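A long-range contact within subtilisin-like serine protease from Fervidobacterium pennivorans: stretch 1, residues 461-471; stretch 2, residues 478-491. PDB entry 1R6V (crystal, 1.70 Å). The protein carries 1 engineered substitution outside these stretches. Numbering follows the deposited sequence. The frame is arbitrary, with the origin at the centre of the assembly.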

# COMPACT_ATOMS: atom_id res chain seq x y z
N PHE A 461 16.58 -5.62 17.68
CA PHE A 461 15.60 -4.65 17.21
C PHE A 461 15.29 -4.79 15.73
O PHE A 461 16.18 -5.00 14.92
N GLY A 462 14.01 -4.67 15.38
CA GLY A 462 13.65 -4.74 13.98
C GLY A 462 14.03 -3.44 13.29
O GLY A 462 13.97 -2.36 13.90
N VAL A 463 14.39 -3.51 12.01
CA VAL A 463 14.78 -2.33 11.25
C VAL A 463 13.62 -1.92 10.35
O VAL A 463 13.20 -2.66 9.46
N PRO A 464 13.07 -0.72 10.58
CA PRO A 464 11.95 -0.23 9.78
C PRO A 464 12.30 0.42 8.45
O PRO A 464 13.38 0.99 8.27
N THR A 465 11.35 0.34 7.52
CA THR A 465 11.44 0.92 6.18
C THR A 465 12.52 0.30 5.28
O THR A 465 13.06 0.97 4.40
N VAL A 466 12.83 -0.96 5.53
CA VAL A 466 13.79 -1.67 4.70
C VAL A 466 12.96 -2.22 3.54
O VAL A 466 11.87 -2.77 3.75
N PHE A 467 13.45 -2.05 2.32
CA PHE A 467 12.73 -2.53 1.14
C PHE A 467 13.02 -4.01 0.96
O PHE A 467 14.15 -4.45 1.16
N VAL A 468 12.00 -4.79 0.61
CA VAL A 468 12.19 -6.21 0.39
C VAL A 468 11.57 -6.52 -0.96
O VAL A 468 10.36 -6.37 -1.17
N SER A 469 12.43 -6.96 -1.87
CA SER A 469 12.02 -7.25 -3.23
C SER A 469 12.19 -8.73 -3.53
O SER A 469 13.29 -9.26 -3.38
N MET A 470 11.11 -9.41 -3.92
CA MET A 470 11.19 -10.84 -4.24
C MET A 470 11.11 -10.91 -5.75
O MET A 470 10.06 -10.69 -6.34
N MET A 471 12.24 -11.23 -6.38
CA MET A 471 12.32 -11.25 -7.83
C MET A 471 12.57 -12.64 -8.39
O MET A 471 13.08 -13.52 -7.70
N TYR A 478 7.28 -9.56 -6.03
CA TYR A 478 6.56 -8.96 -4.92
C TYR A 478 7.42 -7.91 -4.25
O TYR A 478 8.65 -7.96 -4.34
N TYR A 479 6.78 -6.97 -3.57
CA TYR A 479 7.52 -5.92 -2.89
C TYR A 479 6.78 -5.48 -1.64
O TYR A 479 5.56 -5.45 -1.61
N ALA A 480 7.54 -5.16 -0.59
CA ALA A 480 6.96 -4.67 0.66
C ALA A 480 8.05 -3.99 1.47
O ALA A 480 9.24 -4.26 1.29
N LYS A 481 7.64 -3.11 2.37
CA LYS A 481 8.60 -2.41 3.21
C LYS A 481 8.44 -2.90 4.65
O LYS A 481 7.33 -3.14 5.11
N THR A 482 9.55 -3.05 5.38
CA THR A 482 9.42 -3.52 6.75
C THR A 482 8.75 -2.47 7.62
O THR A 482 8.94 -1.27 7.42
N GLY A 483 7.96 -2.93 8.58
CA GLY A 483 7.28 -2.03 9.49
C GLY A 483 8.15 -1.76 10.70
O GLY A 483 9.33 -2.13 10.72
N PRO A 484 7.60 -1.12 11.74
CA PRO A 484 8.38 -0.81 12.95
C PRO A 484 9.06 -2.00 13.62
O PRO A 484 10.05 -1.83 14.34
N ASP A 485 8.52 -3.20 13.43
CA ASP A 485 9.13 -4.37 14.04
C ASP A 485 10.05 -5.12 13.09
O ASP A 485 10.45 -6.25 13.36
N GLY A 486 10.37 -4.48 11.96
CA GLY A 486 11.27 -5.08 10.99
C GLY A 486 10.67 -6.16 10.11
O GLY A 486 11.37 -6.83 9.36
N ILE A 487 9.36 -6.31 10.18
CA ILE A 487 8.72 -7.34 9.39
C ILE A 487 8.06 -6.85 8.11
O ILE A 487 7.34 -5.86 8.12
N ALA A 488 8.34 -7.55 7.00
CA ALA A 488 7.71 -7.24 5.72
C ALA A 488 6.89 -8.51 5.51
O ALA A 488 7.44 -9.61 5.48
N ARG A 489 5.57 -8.35 5.41
CA ARG A 489 4.67 -9.49 5.27
C ARG A 489 4.17 -9.65 3.86
O ARG A 489 3.78 -8.67 3.22
N PHE A 490 4.15 -10.90 3.39
CA PHE A 490 3.69 -11.22 2.04
C PHE A 490 2.57 -12.25 2.12
O PHE A 490 2.84 -13.44 2.08
N PRO A 491 1.31 -11.81 2.19
CA PRO A 491 0.21 -12.78 2.27
C PRO A 491 -0.24 -13.37 0.95
O PRO A 491 -0.27 -12.69 -0.08

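The most unusual feature is the hydroxyl of T482, which takes over backbone pairing where the regular ladder ends. With chi1 at 60° (p) and its CA-to-CB bond toward stretch 1, T482 OG1 donates to V463 O at 2.6 Å and accepts from V466 N at 2.8 Å with an N-H...O angle of 163°. The main chain of T482 adds two bonds, T465 N to T482 O at 2.9 Å and T482 N to V466 O at 2.8 Å. T465 itself points away (chi1 p); its OG1 bonds back to P464 O at 2.5 Å.

Beyond this point the strands run antiparallel, their axes at 167°, and side chains alternate between two faces. One face carries V468, M470, Y478 and A480, and strand 487-491 contributes A488 and F490, both directed toward stretch 1. V468 (t) splits its branches: CG2 lies 3.8 Å from A488 CB, while CG1 lies 3.8 Å from F490 CZ. M470 (m, t, p) brings its sulfur over the F490 ring (chi1 m); SD is 3.5 Å from the centroid of that F490 ring and 11° off its normal, a face-on sulfur-aromatic contact. M470 CB also meets Y478 CB at 4.2 Å, as expected for paired residues on one face.

The opposite face carries F467, S469, Y479 and K481. Y479 (t) extends along F467: F467 CB is 4.0 Å from Y479 CE2, and Y479 OH approaches the F467 ring edge, 3.5 Å from CD2 of F467. The F467 chi1 of -24° lies between wells. S469 (t) reaches stretch 2 through water 1, which is 2.8 Å from S469 OG and donates to Y478 O at 3.0 Å.

At the far end G462 and G486 pack closely, CA to CA at 3.8 Å; an ideal CB on G486 would fall 2.7 Å from G462 CA, a clash.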

# COMPACT_ATOMS: atom_id res chain seq x y z
CB PHE A 461 16.10 -3.22 17.46
CG PHE A 461 16.15 -2.84 18.91
CD1 PHE A 461 17.30 -3.02 19.67
CD2 PHE A 461 15.03 -2.29 19.53
CE1 PHE A 461 17.34 -2.66 21.01
CE2 PHE A 461 15.06 -1.92 20.87
CZ PHE A 461 16.21 -2.11 21.62
CB VAL A 463 16.02 -2.61 10.36
CG1 VAL A 463 16.51 -1.32 9.73
CG2 VAL A 463 17.12 -3.27 11.17
CB PRO A 464 11.26 0.74 10.73
CG PRO A 464 12.41 1.33 11.49
CD PRO A 464 13.33 0.16 11.74
CB THR A 465 11.63 2.47 6.21
OG1 THR A 465 12.98 2.81 6.55
CG2 THR A 465 10.67 3.09 7.22
CB VAL A 466 14.45 -2.82 5.48
CG1 VAL A 466 15.23 -3.73 4.53
CG2 VAL A 466 15.39 -2.24 6.54
CB PHE A 467 13.17 -1.78 -0.12
CG PHE A 467 13.76 -0.42 0.16
CD1 PHE A 467 15.09 -0.28 0.57
CD2 PHE A 467 12.99 0.73 -0.02
CE1 PHE A 467 15.64 0.99 0.81
CE2 PHE A 467 13.53 2.00 0.22
CZ PHE A 467 14.86 2.13 0.63
CB VAL A 468 11.52 -7.07 1.49
CG1 VAL A 468 11.71 -8.56 1.18
CG2 VAL A 468 12.13 -6.74 2.84
CB SER A 469 12.91 -6.41 -4.17
OG SER A 469 12.51 -6.52 -5.51
CB MET A 470 10.03 -11.61 -3.59
CG MET A 470 9.93 -11.42 -2.07
SD MET A 470 8.54 -12.29 -1.26
CE MET A 470 9.02 -14.11 -1.63
CB MET A 471 13.46 -10.32 -8.27
CG MET A 471 13.49 -8.99 -7.51
SD MET A 471 14.83 -7.84 -8.06
CE MET A 471 13.94 -6.99 -9.34
CB TYR A 478 6.15 -10.03 -3.90
CG TYR A 478 5.24 -11.10 -4.48
CD1 TYR A 478 5.72 -12.39 -4.71
CD2 TYR A 478 3.91 -10.83 -4.78
CE1 TYR A 478 4.89 -13.39 -5.23
CE2 TYR A 478 3.06 -11.82 -5.29
CZ TYR A 478 3.56 -13.10 -5.51
OH TYR A 478 2.73 -14.08 -5.98
CB TYR A 479 7.68 -4.72 -3.85
CG TYR A 479 8.26 -3.47 -3.21
CD1 TYR A 479 7.45 -2.55 -2.54
CD2 TYR A 479 9.62 -3.20 -3.30
CE1 TYR A 479 7.99 -1.40 -1.96
CE2 TYR A 479 10.17 -2.04 -2.73
CZ TYR A 479 9.35 -1.15 -2.06
OH TYR A 479 9.90 -0.02 -1.49
CB ALA A 480 6.36 -5.81 1.46
CB LYS A 481 8.32 -0.92 3.13
CG LYS A 481 8.36 -0.41 1.70
CD LYS A 481 7.97 1.06 1.60
CE LYS A 481 9.14 1.96 1.91
NZ LYS A 481 8.77 3.39 1.67
CB THR A 482 10.79 -3.89 7.38
OG1 THR A 482 11.65 -2.74 7.39
CG2 THR A 482 11.47 -5.03 6.58
CB PRO A 484 7.35 -0.15 13.87
CG PRO A 484 6.06 -0.79 13.45
CD PRO A 484 6.18 -0.78 11.94
CB ASP A 485 8.06 -5.33 14.58
CG ASP A 485 7.17 -4.67 15.63
OD1 ASP A 485 7.68 -3.87 16.45
OD2 ASP A 485 5.96 -4.97 15.65
CB ILE A 487 7.68 -8.10 10.24
CG1 ILE A 487 8.37 -8.71 11.46
CG2 ILE A 487 7.00 -9.18 9.40
CD1 ILE A 487 7.43 -9.15 12.56
CB ALA A 488 8.76 -7.09 4.61
CB ARG A 489 3.44 -9.32 6.18
CG ARG A 489 3.75 -8.99 7.63
CD ARG A 489 2.45 -8.82 8.42
NE ARG A 489 1.80 -10.10 8.68
CZ ARG A 489 0.79 -10.27 9.54
NH1 ARG A 489 0.30 -9.24 10.23
NH2 ARG A 489 0.28 -11.48 9.72
CB PHE A 490 4.86 -11.79 1.22
CG PHE A 490 5.97 -10.80 1.00
CD1 PHE A 490 6.95 -10.59 1.96
CD2 PHE A 490 6.00 -10.05 -0.17
CE1 PHE A 490 7.96 -9.65 1.76
CE2 PHE A 490 7.01 -9.10 -0.38
CZ PHE A 490 7.99 -8.91 0.59
CB PRO A 491 -0.91 -11.99 2.94
CG PRO A 491 -0.66 -10.58 2.48
CD PRO A 491 0.84 -10.43 2.41
O HOH W 1 9.92 -6.40 -6.63